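PDB 3T61: gluconokinase from Sinorhizobium meliloti, which probably catalyses the ATP-dependent phosphorylation of D-gluconate to 6-phospho-D-gluconate, a step of carbohydrate acid metabolism. Local coordinates for residues S32-A37 / E168-A173; A39-Y44 / E172-L177; F114-G119 / E146-P151. All coordinates share one frame; numbering follows the deposited sequence.

Interaction 1 (S32-A37 / E168-A173); sequences SSVGEA and EIVREA. With PO4 (phosphate ion), chain C.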
ATOM      1  N   SER A  32     -13.815  -3.277   1.078  1.00 28.66           N
ATOM      2  CA  SER A  32     -13.465  -4.673   0.799  1.00 31.63           C
ATOM      3  C   SER A  32     -14.447  -5.679   1.417  1.00 30.98           C
ATOM      4  O   SER A  32     -14.806  -6.654   0.757  1.00 30.70           O
ATOM      5  CB  SER A  32     -12.024  -4.990   1.245  1.00 29.72           C
ATOM      6  OG  SER A  32     -11.860  -4.732   2.628  1.00 36.10           O
ATOM      7  N   SER A  33     -14.870  -5.481   2.667  1.00 30.13           N
ATOM      8  CA  SER A  33     -15.820  -6.429   3.265  1.00 30.78           C
ATOM      9  C   SER A  33     -17.152  -6.435   2.503  1.00 29.67           C
ATOM     10  O   SER A  33     -17.702  -7.489   2.183  1.00 27.32           O
ATOM     11  CB  SER A  33     -16.084  -6.086   4.733  1.00 31.39           C
ATOM     12  OG  SER A  33     -14.899  -6.195   5.498  1.00 38.42           O
ATOM     13  N   VAL A  34     -17.659  -5.242   2.220  1.00 27.95           N
ATOM     14  CA  VAL A  34     -18.917  -5.102   1.507  1.00 29.02           C
ATOM     15  C   VAL A  34     -18.767  -5.572   0.070  1.00 28.78           C
ATOM     16  O   VAL A  34     -19.628  -6.283  -0.460  1.00 25.70           O
ATOM     17  CB  VAL A  34     -19.393  -3.635   1.502  1.00 28.97           C
ATOM     18  CG1 VAL A  34     -20.665  -3.509   0.685  1.00 27.86           C
ATOM     19  CG2 VAL A  34     -19.608  -3.148   2.935  1.00 26.28           C
ATOM     20  N   GLY A  35     -17.657  -5.170  -0.549  1.00 28.05           N
ATOM     21  CA  GLY A  35     -17.387  -5.556  -1.924  1.00 28.99           C
ATOM     22  C   GLY A  35     -17.338  -7.062  -2.102  1.00 29.97           C
ATOM     23  O   GLY A  35     -17.863  -7.603  -3.078  1.00 27.24           O
ATOM     24  N   GLU A  36     -16.712  -7.751  -1.157  1.00 31.11           N
ATOM     25  CA  GLU A  36     -16.613  -9.196  -1.258  1.00 35.64           C
ATOM     26  C   GLU A  36     -17.979  -9.853  -1.092  1.00 34.39           C
ATOM     27  O   GLU A  36     -18.324 -10.764  -1.840  1.00 34.07           O
ATOM     28  CB  GLU A  36     -15.603  -9.719  -0.234  1.00 38.39           C
ATOM     29  CG  GLU A  36     -14.207  -9.171  -0.502  1.00 45.45           C
ATOM     30  CD  GLU A  36     -13.177  -9.562   0.536  1.00 49.15           C
ATOM     31  OE1 GLU A  36     -13.421  -9.328   1.741  1.00 50.78           O
ATOM     32  OE2 GLU A  36     -12.114 -10.091   0.143  1.00 52.93           O
ATOM     33  N   ALA A  37     -18.766  -9.377  -0.132  1.00 33.96           N
ATOM     34  CA  ALA A  37     -20.100  -9.936   0.089  1.00 33.59           C
ATOM     35  C   ALA A  37     -20.977  -9.717  -1.153  1.00 32.71           C
ATOM     36  O   ALA A  37     -21.636 -10.643  -1.608  1.00 33.15           O
ATOM     37  CB  ALA A  37     -20.744  -9.302   1.336  1.00 32.41           C
ATOM     38  N   GLU A 168     -26.508  -5.911   7.305  1.00 34.05           N
ATOM     39  CA  GLU A 168     -27.559  -4.982   6.912  1.00 33.25           C
ATOM     40  C   GLU A 168     -27.035  -4.076   5.816  1.00 32.85           C
ATOM     41  O   GLU A 168     -27.765  -3.733   4.885  1.00 33.58           O
ATOM     42  CB  GLU A 168     -28.008  -4.117   8.097  1.00 33.01           C
ATOM     43  CG  GLU A 168     -28.810  -4.839   9.174  1.00 35.26           C
ATOM     44  CD  GLU A 168     -30.076  -5.494   8.645  1.00 35.11           C
ATOM     45  OE1 GLU A 168     -30.785  -4.896   7.803  1.00 35.96           O
ATOM     46  OE2 GLU A 168     -30.375  -6.614   9.087  1.00 40.11           O
ATOM     47  N   ILE A 169     -25.773  -3.672   5.934  1.00 30.20           N
ATOM     48  CA  ILE A 169     -25.174  -2.808   4.926  1.00 29.17           C
ATOM     49  C   ILE A 169     -25.184  -3.520   3.572  1.00 28.58           C
ATOM     50  O   ILE A 169     -25.477  -2.917   2.539  1.00 28.13           O
ATOM     51  CB  ILE A 169     -23.714  -2.433   5.283  1.00 27.25           C
ATOM     52  CG1 ILE A 169     -23.676  -1.585   6.558  1.00 24.29           C
ATOM     53  CG2 ILE A 169     -23.083  -1.647   4.140  1.00 24.57           C
ATOM     54  CD1 ILE A 169     -22.266  -1.406   7.121  1.00 21.79           C
ATOM     55  N   VAL A 170     -24.877  -4.810   3.582  1.00 29.22           N
ATOM     56  CA  VAL A 170     -24.848  -5.588   2.350  1.00 30.51           C
ATOM     57  C   VAL A 170     -26.243  -5.792   1.756  1.00 32.36           C
ATOM     58  O   VAL A 170     -26.451  -5.589   0.552  1.00 31.50           O
ATOM     59  CB  VAL A 170     -24.169  -6.945   2.595  1.00 29.62           C
ATOM     60  CG1 VAL A 170     -24.346  -7.847   1.398  1.00 27.62           C
ATOM     61  CG2 VAL A 170     -22.688  -6.721   2.893  1.00 28.52           C
ATOM     62  N   ARG A 171     -27.198  -6.178   2.601  1.00 32.61           N
ATOM     63  CA  ARG A 171     -28.571  -6.393   2.150  1.00 33.33           C
ATOM     64  C   ARG A 171     -29.098  -5.117   1.511  1.00 32.53           C
ATOM     65  O   ARG A 171     -29.746  -5.167   0.465  1.00 33.40           O
ATOM     66  CB  ARG A 171     -29.476  -6.794   3.320  1.00 34.70           C
ATOM     67  CG  ARG A 171     -30.944  -6.969   2.937  1.00 37.04           C
ATOM     68  CD  ARG A 171     -31.822  -7.190   4.170  1.00 38.16           C
ATOM     69  NE  ARG A 171     -31.683  -6.100   5.133  1.00 37.79           N
ATOM     70  CZ  ARG A 171     -32.206  -4.885   4.987  1.00 37.56           C
ATOM     71  NH1 ARG A 171     -32.921  -4.590   3.910  1.00 35.89           N
ATOM     72  NH2 ARG A 171     -31.986  -3.955   5.910  1.00 36.23           N
ATOM     73  N   GLU A 172     -28.810  -3.972   2.127  1.00 30.64           N
ATOM     74  CA  GLU A 172     -29.266  -2.694   1.587  1.00 30.82           C
ATOM     75  C   GLU A 172     -28.567  -2.315   0.278  1.00 30.58           C
ATOM     76  O   GLU A 172     -29.193  -1.773  -0.637  1.00 31.46           O
ATOM     77  CB  GLU A 172     -29.083  -1.581   2.625  1.00 29.41           C
ATOM     78  CG  GLU A 172     -30.025  -1.710   3.818  1.00 29.24           C
ATOM     79  CD  GLU A 172     -29.561  -0.931   5.024  1.00 26.31           C
ATOM     80  OE1 GLU A 172     -29.148   0.230   4.856  1.00 26.51           O
ATOM     81  OE2 GLU A 172     -29.624  -1.480   6.149  1.00 28.16           O
ATOM     82  N   ALA A 173     -27.270  -2.591   0.182  1.00 30.49           N
ATOM     83  CA  ALA A 173     -26.527  -2.269  -1.036  1.00 28.79           C
ATOM     84  C   ALA A 173     -27.098  -3.094  -2.195  1.00 27.01           C
ATOM     85  O   ALA A 173     -27.301  -2.583  -3.289  1.00 25.45           O
ATOM     86  CB  ALA A 173     -25.042  -2.578  -0.843  1.00 26.27           C
TER
HETATM   87  P   PO4 C 300     -11.683  -0.130   3.477  1.00 28.23           P
HETATM   88  O1  PO4 C 300     -11.594  -1.626   2.767  1.00 32.92           O
HETATM   89  O2  PO4 C 300     -12.683   0.875   2.681  1.00 31.49           O
HETATM   90  O3  PO4 C 300     -12.292  -0.383   4.897  1.00 34.71           O
HETATM   91  O4  PO4 C 300     -10.272   0.645   3.533  1.00 34.62           O
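V170 lays its CG2 methyl against the CB of A37, at 3.6 Å, and its other methyl, CG1, reaches the same carbon from 3.9 Å, so that the alanine is straddled by the fork of the valine. The torsion aims the fork: with CG1 anti to the backbone N (chi1 170°), CG2 stands on the nitrogen side, nearest A37. One turn before A37, V34 meets I169 nearly at right angles through single branches, V34 CG2 touching I169 CG2 at 4.0 Å. No hydrogen bond joins the two segments; the contact is made of methyl groups. The CA atoms of V34 and V170 come within 6.0 Å, while the local axes pass 9.8 Å apart, crossing at -53°.

The segment 32-37 begins at what is probably the nucleotide site. The backbone N of S32 gives a nearly straight hydrogen bond of 3.2 Å to O1 of a bound phosphate ion, which the backbone N atoms of G30 and G28 and the side-chain NZ of K31 also hold. The sequence and the backbone amides fit a P-loop (Walker A) motif, in which the ion, probably from the crystallisation liquor, would mimic a nucleotide phosphate.

Beneath both helices runs the parallel sheet: V34 and I169 share L117 of strand 113-118 as a floor, A173 rests on V115, and I169 also reaches V160 of strand 157-161 and R127 of helix 121-132.

Interaction 2 (A39-Y44 / E172-L177); sequences AEACGY and EALAGL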
ATOM      1  N   ALA A  39     -20.032  -9.241  -4.266  1.00 35.41           N
ATOM      2  CA  ALA A  39     -19.487 -10.098  -5.315  1.00 37.28           C
ATOM      3  C   ALA A  39     -19.932 -11.548  -5.158  1.00 38.82           C
ATOM      4  O   ALA A  39     -20.358 -12.190  -6.118  1.00 37.99           O
ATOM      5  CB  ALA A  39     -17.975 -10.025  -5.311  1.00 34.00           C
ATOM      6  N   GLU A  40     -19.829 -12.068  -3.944  1.00 39.92           N
ATOM      7  CA  GLU A  40     -20.224 -13.440  -3.722  1.00 42.02           C
ATOM      8  C   GLU A  40     -21.713 -13.621  -4.006  1.00 42.77           C
ATOM      9  O   GLU A  40     -22.115 -14.580  -4.662  1.00 42.31           O
ATOM     10  CB  GLU A  40     -19.900 -13.853  -2.293  1.00 42.35           C
ATOM     11  CG  GLU A  40     -20.164 -15.312  -2.031  1.00 48.22           C
ATOM     12  CD  GLU A  40     -19.597 -15.777  -0.708  1.00 50.51           C
ATOM     13  OE1 GLU A  40     -19.952 -15.186   0.335  1.00 51.81           O
ATOM     14  OE2 GLU A  40     -18.796 -16.735  -0.714  1.00 53.53           O
ATOM     15  N   ALA A  41     -22.530 -12.689  -3.526  1.00 42.87           N
ATOM     16  CA  ALA A  41     -23.967 -12.766  -3.737  1.00 44.08           C
ATOM     17  C   ALA A  41     -24.345 -12.721  -5.219  1.00 44.32           C
ATOM     18  O   ALA A  41     -25.295 -13.378  -5.636  1.00 44.28           O
ATOM     19  CB  ALA A  41     -24.670 -11.635  -2.980  1.00 43.10           C
ATOM     20  N   CYS A  42     -23.596 -11.963  -6.016  1.00 45.27           N
ATOM     21  CA  CYS A  42     -23.888 -11.831  -7.445  1.00 45.14           C
ATOM     22  C   CYS A  42     -23.170 -12.828  -8.352  1.00 45.22           C
ATOM     23  O   CYS A  42     -23.403 -12.849  -9.558  1.00 45.08           O
ATOM     24  CB  CYS A  42     -23.543 -10.420  -7.926  1.00 44.81           C
ATOM     25  SG  CYS A  42     -24.394  -9.092  -7.079  1.00 44.24           S
ATOM     26  N   GLY A  43     -22.299 -13.650  -7.787  1.00 44.49           N
ATOM     27  CA  GLY A  43     -21.579 -14.590  -8.619  1.00 44.23           C
ATOM     28  C   GLY A  43     -20.566 -13.873  -9.498  1.00 44.49           C
ATOM     29  O   GLY A  43     -20.257 -14.324 -10.598  1.00 44.79           O
ATOM     30  N   TYR A  44     -20.064 -12.734  -9.027  1.00 43.44           N
ATOM     31  CA  TYR A  44     -19.060 -11.985  -9.770  1.00 40.85           C
ATOM     32  C   TYR A  44     -17.760 -12.069  -8.996  1.00 39.68           C
ATOM     33  O   TYR A  44     -17.757 -12.291  -7.784  1.00 40.77           O
ATOM     34  CB  TYR A  44     -19.410 -10.498  -9.887  1.00 40.63           C
ATOM     35  CG  TYR A  44     -20.734 -10.152 -10.530  1.00 40.24           C
ATOM     36  CD1 TYR A  44     -21.420 -11.064 -11.338  1.00 40.57           C
ATOM     37  CD2 TYR A  44     -21.286  -8.883 -10.353  1.00 37.37           C
ATOM     38  CE1 TYR A  44     -22.626 -10.710 -11.950  1.00 38.76           C
ATOM     39  CE2 TYR A  44     -22.473  -8.524 -10.956  1.00 36.98           C
ATOM     40  CZ  TYR A  44     -23.143  -9.435 -11.751  1.00 38.51           C
ATOM     41  OH  TYR A  44     -24.325  -9.052 -12.339  1.00 40.54           O
ATOM     42  N   GLU A 172     -28.810  -3.972   2.127  1.00 30.64           N
ATOM     43  CA  GLU A 172     -29.266  -2.694   1.587  1.00 30.82           C
ATOM     44  C   GLU A 172     -28.567  -2.315   0.278  1.00 30.58           C
ATOM     45  O   GLU A 172     -29.193  -1.773  -0.637  1.00 31.46           O
ATOM     46  CB  GLU A 172     -29.083  -1.581   2.625  1.00 29.41           C
ATOM     47  CG  GLU A 172     -30.025  -1.710   3.818  1.00 29.24           C
ATOM     48  CD  GLU A 172     -29.561  -0.931   5.024  1.00 26.31           C
ATOM     49  OE1 GLU A 172     -29.148   0.230   4.856  1.00 26.51           O
ATOM     50  OE2 GLU A 172     -29.624  -1.480   6.149  1.00 28.16           O
ATOM     51  N   ALA A 173     -27.270  -2.591   0.182  1.00 30.49           N
ATOM     52  CA  ALA A 173     -26.527  -2.269  -1.036  1.00 28.79           C
ATOM     53  C   ALA A 173     -27.098  -3.094  -2.195  1.00 27.01           C
ATOM     54  O   ALA A 173     -27.301  -2.583  -3.289  1.00 25.45           O
ATOM     55  CB  ALA A 173     -25.042  -2.578  -0.843  1.00 26.27           C
ATOM     56  N   LEU A 174     -27.376  -4.366  -1.926  1.00 28.01           N
ATOM     57  CA  LEU A 174     -27.921  -5.266  -2.926  1.00 29.66           C
ATOM     58  C   LEU A 174     -29.329  -4.855  -3.338  1.00 31.98           C
ATOM     59  O   LEU A 174     -29.694  -4.957  -4.514  1.00 33.07           O
ATOM     60  CB  LEU A 174     -27.901  -6.705  -2.393  1.00 30.13           C
ATOM     61  CG  LEU A 174     -26.507  -7.351  -2.316  1.00 32.44           C
ATOM     62  CD1 LEU A 174     -26.582  -8.735  -1.658  1.00 32.12           C
ATOM     63  CD2 LEU A 174     -25.930  -7.469  -3.728  1.00 31.90           C
ATOM     64  N   ALA A 175     -30.122  -4.376  -2.382  1.00 33.41           N
ATOM     65  CA  ALA A 175     -31.479  -3.944  -2.697  1.00 34.02           C
ATOM     66  C   ALA A 175     -31.386  -2.704  -3.578  1.00 33.12           C
ATOM     67  O   ALA A 175     -32.150  -2.554  -4.531  1.00 34.31           O
ATOM     68  CB  ALA A 175     -32.265  -3.632  -1.412  1.00 31.96           C
ATOM     69  N   GLY A 176     -30.458  -1.812  -3.257  1.00 32.11           N
ATOM     70  CA  GLY A 176     -30.288  -0.616  -4.064  1.00 33.60           C
ATOM     71  C   GLY A 176     -29.850  -0.991  -5.478  1.00 35.87           C
ATOM     72  O   GLY A 176     -30.294  -0.389  -6.468  1.00 36.61           O
ATOM     73  N   LEU A 177     -28.980  -1.992  -5.583  1.00 34.49           N
ATOM     74  CA  LEU A 177     -28.500  -2.446  -6.886  1.00 36.82           C
ATOM     75  C   LEU A 177     -29.633  -3.124  -7.654  1.00 37.36           C
ATOM     76  O   LEU A 177     -29.721  -3.003  -8.873  1.00 35.30           O
ATOM     77  CB  LEU A 177     -27.320  -3.418  -6.718  1.00 34.37           C
ATOM     78  CG  LEU A 177     -26.003  -2.784  -6.251  1.00 34.29           C
ATOM     79  CD1 LEU A 177     -25.020  -3.858  -5.809  1.00 32.57           C
ATOM     80  CD2 LEU A 177     -25.418  -1.956  -7.384  1.00 32.63           C
TER
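This is a small apolar contact at the surface, where the C-terminal end of helix 31-42 meets the middle of helix 166-187. One side chain of the second helix carries it. L174 spreads its two methyls over neighbouring residues of the other segment: CD1 touches the CB of A41 at 3.7 Å, while CD2 lies 4.0 Å from the SG of C42. The leucine reaches both because its CG stands anti to the carbonyl carbon (chi1 -72°) and the branch beyond it is extended, which sends the fork out across the gap. The backbones remain well separated, with the CA atoms of A41 and L174 8.5 Å apart. The same leucine also packs on I38, which lies one turn back on the first helix.

G43 is the first residue to leave helical geometry. It takes a positive phi, and two bonds run back into the last turn, the longer-reaching one from Y44 N to A39 O at 3.0 Å; together they make a Schellman motif. After it the chain turns toward strand 46-48, and the ring of Y44 folds back over its own helix end, with the CB of C42 3.6 Å above one face and over its centre. The hydroxyl of Y44 is hydrogen-bonded to the backbone O of F17, tying the helix end to the N-terminal segment.

With no hydrogen bond or salt bridge between 39-44 and 172-177, the pairing rests on apolar packing, that is, van der Waals contact and the burial of a little nonpolar surface, and the thiol of C42 serves here as one more apolar surface for a leucine methyl.

Interaction 3 (F114-G119 / E146-P151); sequences FVFLHG and ETLEDP
L148 meets the F116 ring at its edge, near the ring plane, CD2 lying 3.7 Å from F116 CZ. It is the first residue to leave helical geometry after helix 138-147, and its CG, anti to the backbone N (chi1 172°), extends toward the strand from the direction opposite to the phenylalanine. E149 points away from the strand and bonds through OE1 to R98 N. D150 comes next, with OD2 3.9 Å from F116 CE2 and the carboxylate plane turned 74° from that of the ring. The carboxylate makes its salt bridge with R152, so the aromatic contact is secondary to it.

F116 belongs to strand 113-118, set between strands 21-24 and 157-161 in a parallel sheet of order 2-3-1-4-5, as in P-loop kinases; its side chain also touches residues of the probable P-loop. P151 then covers one face of the ring in a CH-pi contact, its CD 3.6 Å from the ring centroid and 12° off the normal. The proline CG comes closer to the ring root, 3.4 Å from F116 CG. Over the other face, offset toward the rim, lies the CB of H118, 3.4 Å above the plane. Replacing F116 with an alanine would probably open a gap between P151 and H118 and deprive L148 CD2 of the ring edge it packs against.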
ATOM      1  N   PHE A 114     -22.225   2.330  -8.587  1.00 33.89           N
ATOM      2  CA  PHE A 114     -21.410   2.676  -7.431  1.00 32.96           C
ATOM      3  C   PHE A 114     -22.196   2.471  -6.134  1.00 32.72           C
ATOM      4  O   PHE A 114     -23.360   2.861  -6.047  1.00 32.00           O
ATOM      5  CB  PHE A 114     -20.997   4.146  -7.499  1.00 33.19           C
ATOM      6  CG  PHE A 114     -19.842   4.430  -8.420  1.00 33.65           C
ATOM      7  CD1 PHE A 114     -18.531   4.355  -7.957  1.00 31.87           C
ATOM      8  CD2 PHE A 114     -20.068   4.822  -9.737  1.00 31.97           C
ATOM      9  CE1 PHE A 114     -17.454   4.682  -8.788  1.00 33.72           C
ATOM     10  CE2 PHE A 114     -18.999   5.151 -10.579  1.00 33.44           C
ATOM     11  CZ  PHE A 114     -17.687   5.080 -10.102  1.00 32.02           C
ATOM     12  N   VAL A 115     -21.554   1.857  -5.143  1.00 30.55           N
ATOM     13  CA  VAL A 115     -22.133   1.652  -3.813  1.00 30.47           C
ATOM     14  C   VAL A 115     -21.267   2.561  -2.905  1.00 29.89           C
ATOM     15  O   VAL A 115     -20.075   2.310  -2.706  1.00 29.38           O
ATOM     16  CB  VAL A 115     -22.042   0.158  -3.382  1.00 30.13           C
ATOM     17  CG1 VAL A 115     -22.408  -0.005  -1.915  1.00 28.73           C
ATOM     18  CG2 VAL A 115     -22.994  -0.689  -4.235  1.00 28.37           C
ATOM     19  N   PHE A 116     -21.870   3.644  -2.413  1.00 28.97           N
ATOM     20  CA  PHE A 116     -21.195   4.627  -1.562  1.00 27.64           C
ATOM     21  C   PHE A 116     -21.377   4.355  -0.064  1.00 28.76           C
ATOM     22  O   PHE A 116     -22.451   4.580   0.493  1.00 27.48           O
ATOM     23  CB  PHE A 116     -21.706   6.034  -1.917  1.00 27.14           C
ATOM     24  CG  PHE A 116     -21.196   7.137  -1.010  1.00 25.37           C
ATOM     25  CD1 PHE A 116     -19.858   7.173  -0.609  1.00 25.33           C
ATOM     26  CD2 PHE A 116     -22.055   8.158  -0.582  1.00 24.15           C
ATOM     27  CE1 PHE A 116     -19.376   8.208   0.197  1.00 26.27           C
ATOM     28  CE2 PHE A 116     -21.585   9.205   0.228  1.00 24.29           C
ATOM     29  CZ  PHE A 116     -20.243   9.231   0.622  1.00 24.88           C
ATOM     30  N   LEU A 117     -20.321   3.856   0.576  1.00 28.00           N
ATOM     31  CA  LEU A 117     -20.347   3.575   2.009  1.00 26.40           C
ATOM     32  C   LEU A 117     -19.950   4.873   2.693  1.00 25.62           C
ATOM     33  O   LEU A 117     -18.901   5.424   2.393  1.00 24.37           O
ATOM     34  CB  LEU A 117     -19.340   2.482   2.357  1.00 23.64           C
ATOM     35  CG  LEU A 117     -19.530   1.139   1.659  1.00 26.57           C
ATOM     36  CD1 LEU A 117     -18.396   0.212   2.062  1.00 22.68           C
ATOM     37  CD2 LEU A 117     -20.914   0.537   2.001  1.00 24.65           C
ATOM     38  N   HIS A 118     -20.773   5.349   3.622  1.00 25.07           N
ATOM     39  CA  HIS A 118     -20.487   6.611   4.284  1.00 27.91           C
ATOM     40  C   HIS A 118     -20.895   6.694   5.766  1.00 29.55           C
ATOM     41  O   HIS A 118     -21.808   6.002   6.243  1.00 26.44           O
ATOM     42  CB  HIS A 118     -21.178   7.734   3.514  1.00 26.76           C
ATOM     43  CG  HIS A 118     -22.671   7.664   3.584  1.00 27.07           C
ATOM     44  ND1 HIS A 118     -23.408   8.419   4.472  1.00 27.54           N
ATOM     45  CD2 HIS A 118     -23.559   6.866   2.942  1.00 26.89           C
ATOM     46  CE1 HIS A 118     -24.684   8.090   4.374  1.00 29.73           C
ATOM     47  NE2 HIS A 118     -24.805   7.148   3.454  1.00 29.37           N
ATOM     48  N   GLY A 119     -20.202   7.577   6.475  1.00 29.92           N
ATOM     49  CA  GLY A 119     -20.463   7.795   7.883  1.00 32.59           C
ATOM     50  C   GLY A 119     -19.658   9.008   8.282  1.00 32.83           C
ATOM     51  O   GLY A 119     -18.808   9.463   7.512  1.00 30.28           O
ATOM     52  N   GLU A 146     -12.172  15.385   3.650  1.00 36.74           N
ATOM     53  CA  GLU A 146     -12.136  16.678   2.974  1.00 39.19           C
ATOM     54  C   GLU A 146     -12.032  16.449   1.468  1.00 38.68           C
ATOM     55  O   GLU A 146     -12.566  17.212   0.675  1.00 38.69           O
ATOM     56  CB  GLU A 146     -10.935  17.506   3.440  1.00 41.62           C
ATOM     57  CG  GLU A 146     -10.876  17.734   4.937  1.00 47.18           C
ATOM     58  CD  GLU A 146      -9.657  18.542   5.367  1.00 50.21           C
ATOM     59  OE1 GLU A 146      -8.521  18.187   4.974  1.00 51.10           O
ATOM     60  OE2 GLU A 146      -9.838  19.528   6.109  1.00 52.40           O
ATOM     61  N   THR A 147     -11.346  15.384   1.079  1.00 39.08           N
ATOM     62  CA  THR A 147     -11.173  15.074  -0.334  1.00 39.48           C
ATOM     63  C   THR A 147     -12.443  14.481  -0.949  1.00 39.00           C
ATOM     64  O   THR A 147     -12.710  14.672  -2.137  1.00 38.42           O
ATOM     65  CB  THR A 147      -9.990  14.099  -0.535  1.00 39.45           C
ATOM     66  OG1 THR A 147      -8.800  14.692  -0.000  1.00 39.61           O
ATOM     67  CG2 THR A 147      -9.782  13.794  -2.011  1.00 38.40           C
ATOM     68  N   LEU A 148     -13.227  13.780  -0.135  1.00 37.92           N
ATOM     69  CA  LEU A 148     -14.465  13.164  -0.611  1.00 37.80           C
ATOM     70  C   LEU A 148     -15.476  14.163  -1.168  1.00 38.00           C
ATOM     71  O   LEU A 148     -15.849  15.139  -0.511  1.00 38.87           O
ATOM     72  CB  LEU A 148     -15.145  12.359   0.506  1.00 35.31           C
ATOM     73  CG  LEU A 148     -16.547  11.819   0.164  1.00 34.50           C
ATOM     74  CD1 LEU A 148     -16.459  10.753  -0.912  1.00 32.28           C
ATOM     75  CD2 LEU A 148     -17.204  11.251   1.401  1.00 33.11           C
ATOM     76  N   GLU A 149     -15.905  13.907  -2.394  1.00 36.92           N
ATOM     77  CA  GLU A 149     -16.908  14.723  -3.048  1.00 37.37           C
ATOM     78  C   GLU A 149     -18.115  13.798  -3.106  1.00 37.23           C
ATOM     79  O   GLU A 149     -18.106  12.805  -3.839  1.00 33.96           O
ATOM     80  CB  GLU A 149     -16.449  15.109  -4.452  1.00 37.71           C
ATOM     81  CG  GLU A 149     -15.427  16.228  -4.463  1.00 38.72           C
ATOM     82  CD  GLU A 149     -14.672  16.324  -5.775  1.00 38.66           C
ATOM     83  OE1 GLU A 149     -15.271  16.086  -6.841  1.00 37.43           O
ATOM     84  OE2 GLU A 149     -13.473  16.648  -5.733  1.00 39.94           O
ATOM     85  N   ASP A 150     -19.135  14.117  -2.309  1.00 36.92           N
ATOM     86  CA  ASP A 150     -20.344  13.302  -2.227  1.00 36.84           C
ATOM     87  C   ASP A 150     -20.916  12.914  -3.584  1.00 35.50           C
ATOM     88  O   ASP A 150     -21.266  13.772  -4.395  1.00 34.83           O
ATOM     89  CB  ASP A 150     -21.417  14.019  -1.406  1.00 39.74           C
ATOM     90  CG  ASP A 150     -22.503  13.073  -0.931  1.00 42.10           C
ATOM     91  OD1 ASP A 150     -23.160  12.441  -1.782  1.00 39.61           O
ATOM     92  OD2 ASP A 150     -22.690  12.954   0.297  1.00 47.02           O
ATOM     93  N   PRO A 151     -21.027  11.601  -3.843  1.00 34.79           N
ATOM     94  CA  PRO A 151     -21.554  11.079  -5.109  1.00 34.76           C
ATOM     95  C   PRO A 151     -23.072  11.041  -5.234  1.00 34.68           C
ATOM     96  O   PRO A 151     -23.595  10.883  -6.331  1.00 35.30           O
ATOM     97  CB  PRO A 151     -20.959   9.685  -5.168  1.00 32.66           C
ATOM     98  CG  PRO A 151     -21.035   9.267  -3.718  1.00 34.57           C
ATOM     99  CD  PRO A 151     -20.536  10.504  -2.987  1.00 33.17           C
TER

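In the fold
Interactions 1 and 2 are successive turns of one helix pair, their centres 7 Å apart: helix 31-42, which follows the first strand, lies against helix 166-187, which follows the last. The centre of interaction 3 is about 15 Å from that of interaction 1 and 19 Å from that of interaction 2, and both its segments fall in the chain between those helices. Strand 113-118 links all three. L117 packs under V34 and I169 of interaction 1, and V115 under A173 and L177, while F116 faces the opposite way, toward 146-151. The sheet carries the helix pair on one side and the loop on the other; the probable P-loop leads into helix 31-42 and is touched by F116.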